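Local coordinates for nucleoside phosphorylase, putative (Trypanosoma brucei, PDB 3BJE), which catalyses the phosphorolysis of uridine to uracil and ribose 1-phosphate, working as a homodimeric uridine phosphorylase, at the 1-O-phosphono-alpha-D-ribofuranose and uracil site. Residues are numbered along the deposited sequence; one frame, centred on the assembly and turned at random. Chains: chain A/B, Nucleoside phosphorylase, putative.

The 1-O-phosphono-alpha-D-ribofuranose and uracil site. Residues chain A 49-51, 54, 95, 145-150, 250, 254, 256, 291-294, 316-317; chain B 34, 74. With R1P (1-O-phosphono-alpha-D-ribofuranose), chain C; URA (uracil), chain D.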
loop_
_atom_site.group_PDB
_atom_site.type_symbol
_atom_site.label_atom_id
_atom_site.label_comp_id
_atom_site.label_asym_id
_atom_site.label_seq_id
_atom_site.Cartn_x
_atom_site.Cartn_y
_atom_site.Cartn_z
ATOM N N VAL A 49 -7.449 2.967 11.269
ATOM C CA VAL A 49 -6.373 3.948 11.347
ATOM C C VAL A 49 -5.234 3.445 10.493
ATOM O O VAL A 49 -5.073 2.269 10.327
ATOM C CB VAL A 49 -5.884 4.146 12.797
ATOM C CG1 VAL A 49 -7.015 4.750 13.638
ATOM C CG2 VAL A 49 -5.375 2.832 13.409
ATOM N N GLY A 50 -4.424 4.324 9.924
ATOM C CA GLY A 50 -3.314 3.833 9.124
ATOM C C GLY A 50 -2.151 3.385 9.994
ATOM O O GLY A 50 -1.530 2.338 9.753
ATOM N N ASP A 51 -1.832 4.204 10.979
ATOM C CA ASP A 51 -0.667 4.036 11.819
ATOM C C ASP A 51 -0.956 3.037 12.940
ATOM O O ASP A 51 -1.861 3.267 13.748
ATOM C CB ASP A 51 -0.324 5.402 12.416
ATOM C CG ASP A 51 0.942 5.391 13.263
ATOM O OD1 ASP A 51 1.542 4.319 13.497
ATOM O OD2 ASP A 51 1.323 6.478 13.727
ATOM N N ARG A 54 -1.554 4.263 16.499
ATOM C CA ARG A 54 -2.794 4.945 16.900
ATOM C C ARG A 54 -3.814 3.996 17.549
ATOM O O ARG A 54 -4.796 4.442 18.147
ATOM C CB ARG A 54 -3.427 5.652 15.692
ATOM C CG ARG A 54 -4.469 6.727 16.060
ATOM C CD ARG A 54 -4.926 7.575 14.851
ATOM N NE ARG A 54 -3.786 8.107 14.102
ATOM C CZ ARG A 54 -3.628 8.048 12.779
ATOM N NH1 ARG A 54 -4.553 7.519 11.983
ATOM N NH2 ARG A 54 -2.518 8.532 12.242
ATOM N N MET A 95 -0.499 1.627 5.386
ATOM C CA MET A 95 -0.711 2.680 4.405
ATOM C C MET A 95 -1.250 2.147 3.103
ATOM O O MET A 95 -0.726 1.166 2.577
ATOM C CB MET A 95 0.597 3.425 4.164
ATOM C CG MET A 95 1.169 3.995 5.421
ATOM S SD MET A 95 2.607 5.034 5.166
ATOM C CE MET A 95 3.853 3.786 4.866
ATOM N N ARG A 145 -12.798 5.530 8.856
ATOM C CA ARG A 145 -11.376 5.831 8.898
ATOM C C ARG A 145 -11.151 7.122 9.657
ATOM O O ARG A 145 -11.815 8.110 9.390
ATOM C CB ARG A 145 -10.830 5.960 7.481
ATOM C CG ARG A 145 -9.476 6.640 7.404
ATOM C CD ARG A 145 -8.823 6.433 6.056
ATOM N NE ARG A 145 -7.783 7.440 5.794
ATOM C CZ ARG A 145 -6.641 7.551 6.476
ATOM N NH1 ARG A 145 -5.800 8.520 6.156
ATOM N NH2 ARG A 145 -6.326 6.709 7.473
ATOM N N LEU A 146 -10.237 7.088 10.614
ATOM C CA LEU A 146 -9.750 8.298 11.286
ATOM C C LEU A 146 -8.262 8.391 10.970
ATOM O O LEU A 146 -7.458 7.592 11.452
ATOM C CB LEU A 146 -9.988 8.273 12.801
ATOM C CG LEU A 146 -9.348 9.430 13.593
ATOM C CD1 LEU A 146 -9.711 10.829 13.040
ATOM C CD2 LEU A 146 -9.702 9.344 15.067
ATOM N N GLY A 147 -7.913 9.348 10.106
ATOM C CA GLY A 147 -6.581 9.407 9.567
ATOM C C GLY A 147 -5.933 10.763 9.627
ATOM O O GLY A 147 -6.379 11.655 10.355
ATOM N N THR A 148 -4.831 10.892 8.897
ATOM C CA THR A 148 -4.180 12.178 8.688
ATOM C C THR A 148 -4.186 12.433 7.199
ATOM O O THR A 148 -4.353 11.518 6.412
ATOM C CB THR A 148 -2.734 12.209 9.229
ATOM O OG1 THR A 148 -1.927 11.226 8.560
ATOM C CG2 THR A 148 -2.725 12.001 10.760
ATOM N N CYS A 149 -4.026 13.684 6.804
ATOM C CA CYS A 149 -4.087 13.991 5.375
ATOM C C CYS A 149 -3.437 15.311 5.034
ATOM O O CYS A 149 -3.037 16.086 5.924
ATOM C CB CYS A 149 -5.554 14.033 4.934
ATOM S SG CYS A 149 -6.466 15.438 5.679
ATOM N N GLY A 150 -3.311 15.568 3.736
ATOM C CA GLY A 150 -2.976 16.898 3.242
ATOM C C GLY A 150 -4.226 17.602 2.758
ATOM O O GLY A 150 -5.245 16.946 2.507
ATOM N N PHE A 250 2.799 8.819 -1.835
ATOM C CA PHE A 250 2.864 10.023 -1.016
ATOM C C PHE A 250 3.531 11.225 -1.698
ATOM O O PHE A 250 3.233 12.367 -1.379
ATOM C CB PHE A 250 3.642 9.700 0.256
ATOM C CG PHE A 250 3.629 10.795 1.277
ATOM C CD1 PHE A 250 2.595 10.874 2.191
ATOM C CD2 PHE A 250 4.639 11.725 1.348
ATOM C CE1 PHE A 250 2.563 11.861 3.155
ATOM C CE2 PHE A 250 4.634 12.709 2.323
ATOM C CZ PHE A 250 3.588 12.778 3.222
ATOM N N GLN A 254 1.277 12.353 -5.095
ATOM C CA GLN A 254 0.504 13.483 -4.567
ATOM C C GLN A 254 1.026 14.836 -5.089
ATOM O O GLN A 254 0.730 15.860 -4.523
ATOM C CB GLN A 254 0.447 13.446 -3.034
ATOM C CG GLN A 254 -0.169 12.169 -2.479
ATOM C CD GLN A 254 -0.372 12.160 -0.971
ATOM O OE1 GLN A 254 -0.482 13.234 -0.333
ATOM N NE2 GLN A 254 -0.475 10.954 -0.397
ATOM N N ARG A 256 4.120 15.972 -5.082
ATOM C CA ARG A 256 5.352 16.444 -4.447
ATOM C C ARG A 256 6.531 16.293 -5.410
ATOM O O ARG A 256 6.655 15.276 -6.092
ATOM C CB ARG A 256 5.639 15.701 -3.133
ATOM C CG ARG A 256 4.663 16.013 -2.008
ATOM C CD ARG A 256 5.009 15.288 -0.722
ATOM N NE ARG A 256 4.306 15.894 0.397
ATOM C CZ ARG A 256 3.075 15.581 0.801
ATOM N NH1 ARG A 256 2.378 14.616 0.230
ATOM N NH2 ARG A 256 2.529 16.242 1.811
ATOM N N ILE A 291 -6.312 15.263 0.638
ATOM C CA ILE A 291 -5.607 14.231 -0.129
ATOM C C ILE A 291 -4.963 13.269 0.865
ATOM O O ILE A 291 -4.302 13.711 1.815
ATOM C CB ILE A 291 -4.474 14.823 -1.000
ATOM C CG1 ILE A 291 -5.024 15.872 -1.967
ATOM C CG2 ILE A 291 -3.706 13.707 -1.741
ATOM C CD1 ILE A 291 -3.937 16.787 -2.567
ATOM N N GLU A 292 -5.146 11.975 0.649
ATOM C CA GLU A 292 -4.555 10.946 1.505
ATOM C C GLU A 292 -4.457 9.622 0.713
ATOM O O GLU A 292 -4.492 9.635 -0.544
ATOM C CB GLU A 292 -5.312 10.823 2.843
ATOM C CG GLU A 292 -6.844 10.754 2.750
ATOM C CD GLU A 292 -7.301 9.442 2.166
ATOM O OE1 GLU A 292 -7.431 8.479 2.955
ATOM O OE2 GLU A 292 -7.495 9.394 0.928
ATOM N N MET A 293 -4.333 8.487 1.399
ATOM C CA MET A 293 -3.968 7.239 0.704
ATOM C C MET A 293 -4.912 6.032 0.856
ATOM O O MET A 293 -4.592 4.962 0.350
ATOM C CB MET A 293 -2.551 6.826 1.119
ATOM C CG MET A 293 -1.493 7.835 0.692
ATOM S SD MET A 293 0.195 7.434 1.175
ATOM C CE MET A 293 0.458 5.892 0.234
ATOM N N GLU A 294 -6.064 6.192 1.519
ATOM C CA GLU A 294 -6.969 5.052 1.783
ATOM C C GLU A 294 -8.448 5.212 1.432
ATOM O O GLU A 294 -9.136 4.217 1.211
ATOM C CB GLU A 294 -6.871 4.659 3.269
ATOM C CG GLU A 294 -5.510 4.066 3.661
ATOM C CD GLU A 294 -4.525 5.082 4.235
ATOM O OE1 GLU A 294 -4.946 6.046 4.889
ATOM O OE2 GLU A 294 -3.280 4.920 4.047
ATOM N N VAL A 316 -2.671 17.493 8.439
ATOM C CA VAL A 316 -1.312 17.648 8.967
ATOM C C VAL A 316 -0.337 18.273 7.967
ATOM O O VAL A 316 0.800 18.585 8.318
ATOM C CB VAL A 316 -0.739 16.310 9.454
ATOM C CG1 VAL A 316 -1.624 15.706 10.547
ATOM C CG2 VAL A 316 -0.584 15.329 8.282
ATOM N N SER A 317 -0.781 18.459 6.730
ATOM C CA SER A 317 0.046 19.098 5.721
ATOM C C SER A 317 -0.799 20.075 4.934
ATOM O O SER A 317 -1.815 19.711 4.350
ATOM C CB SER A 317 0.647 18.062 4.778
ATOM O OG SER A 317 1.358 18.703 3.731
ATOM N N HIS B 34 8.874 8.818 7.043
ATOM C CA HIS B 34 8.401 7.459 7.314
ATOM C C HIS B 34 9.561 6.539 7.697
ATOM O O HIS B 34 9.542 5.888 8.742
ATOM C CB HIS B 34 7.632 6.901 6.104
ATOM C CG HIS B 34 6.456 7.746 5.717
ATOM N ND1 HIS B 34 6.581 8.873 4.925
ATOM C CD2 HIS B 34 5.142 7.656 6.037
ATOM C CE1 HIS B 34 5.393 9.428 4.763
ATOM N NE2 HIS B 34 4.501 8.711 5.432
ATOM N N ARG B 74 5.829 3.174 12.281
ATOM C CA ARG B 74 4.775 2.568 11.458
ATOM C C ARG B 74 5.249 1.148 11.019
ATOM O O ARG B 74 5.871 0.442 11.791
ATOM C CB ARG B 74 4.441 3.457 10.247
ATOM C CG ARG B 74 3.761 4.776 10.567
ATOM C CD ARG B 74 3.666 5.637 9.303
ATOM N NE ARG B 74 2.909 6.885 9.498
ATOM C CZ ARG B 74 1.588 6.991 9.390
ATOM N NH1 ARG B 74 0.852 5.926 9.113
ATOM N NH2 ARG B 74 1.000 8.178 9.556
HETATM C C5 R1P C . 0.995 8.633 4.987
HETATM O O5 R1P C . 1.856 9.376 5.862
HETATM C C4 R1P C . -0.141 7.997 5.767
HETATM O O4 R1P C . -0.809 8.957 6.605
HETATM C C1 R1P C . -2.196 9.048 6.263
HETATM C C2 R1P C . -2.239 8.549 4.808
HETATM O O2 R1P C . -3.536 8.184 4.282
HETATM C C3 R1P C . -1.208 7.419 4.853
HETATM O O3 R1P C . -1.727 6.222 5.454
HETATM O O1 R1P C . -3.078 8.329 7.189
HETATM P P R1P C . -2.710 7.615 8.592
HETATM O O1P R1P C . -1.781 6.504 8.082
HETATM O O2P R1P C . -4.047 7.110 9.105
HETATM O O3P R1P C . -1.997 8.579 9.484
HETATM N N1 URA D . -1.037 11.987 4.496
HETATM C C2 URA D . -1.016 11.988 3.144
HETATM O O2 URA D . -1.292 10.942 2.474
HETATM N N3 URA D . -0.682 13.091 2.493
HETATM C C4 URA D . -0.355 14.220 3.150
HETATM O O4 URA D . -0.057 15.225 2.483
HETATM C C5 URA D . -0.356 14.237 4.531
HETATM C C6 URA D . -0.709 13.077 5.195
HETATM O O HOH W 1 -1.107 15.953 0.101
HETATM O O HOH W 2 1.001 11.253 7.633
#
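Both products of uridine phosphorolysis, ribose 1-phosphate and uracil, lie almost wholly buried in the active site. Salt bridges and neutral donors together hold the phosphate. A:Arg54, its chain bent at chi3 (-51°), presents NH1 and NH2 end-on and in plane to two phosphate oxygens, with NH2 2.8 Å from R1P O3P. A:Arg145 arrives extended and also grips end-on, NH2 to phosphate O2P and NH1 to the bridging O1. O2P thus accepts from both arginines and from the backbone N of A:Gly50, while A:Thr148 OG1 donates to O3P. From the other subunit, B:Arg74 NH1 makes a salt bridge to R1P O1P (2.9 Å), its guanidinium stacked on the carboxylate of A:Asp51.

Polar contacts fix the ribose. A:Glu294, bent at chi2 (95°), spans the 2'- and 3'-hydroxyls: OE2 takes R1P O3 on its syn lone pair, whereas R1P O2 meets OE1 from above the carboxylate plane at 2.6 Å. A:Met293 N also donates to R1P O2. B:His34 points its ring edge at the 5'-hydroxyl, NE2 lying 2.8 Å from R1P O5.

Uracil is read by A:Gln254, whose OE1 receives URA N3 in plane on a lone pair (2.8 Å) while NE2 donates to URA O2. A:Arg256 NH2 donates to URA O4 at 2.9 Å; its NH1 reaches A:Gln254 OE1 from above the carbonyl plane, which would help hold the amide in the orientation that matches the N3-H and O2 of uracil. Backbone of A:Cys149 covers one uracil face. The A:Phe250 ring lies between B:His34 and the A:Arg256 guanidinium, with CE1 against uracil.

The pocket lies at the dimer interface, lined by strands 142-151, 288-292 and 308-318 of chain A and closed by loop residues of chain B.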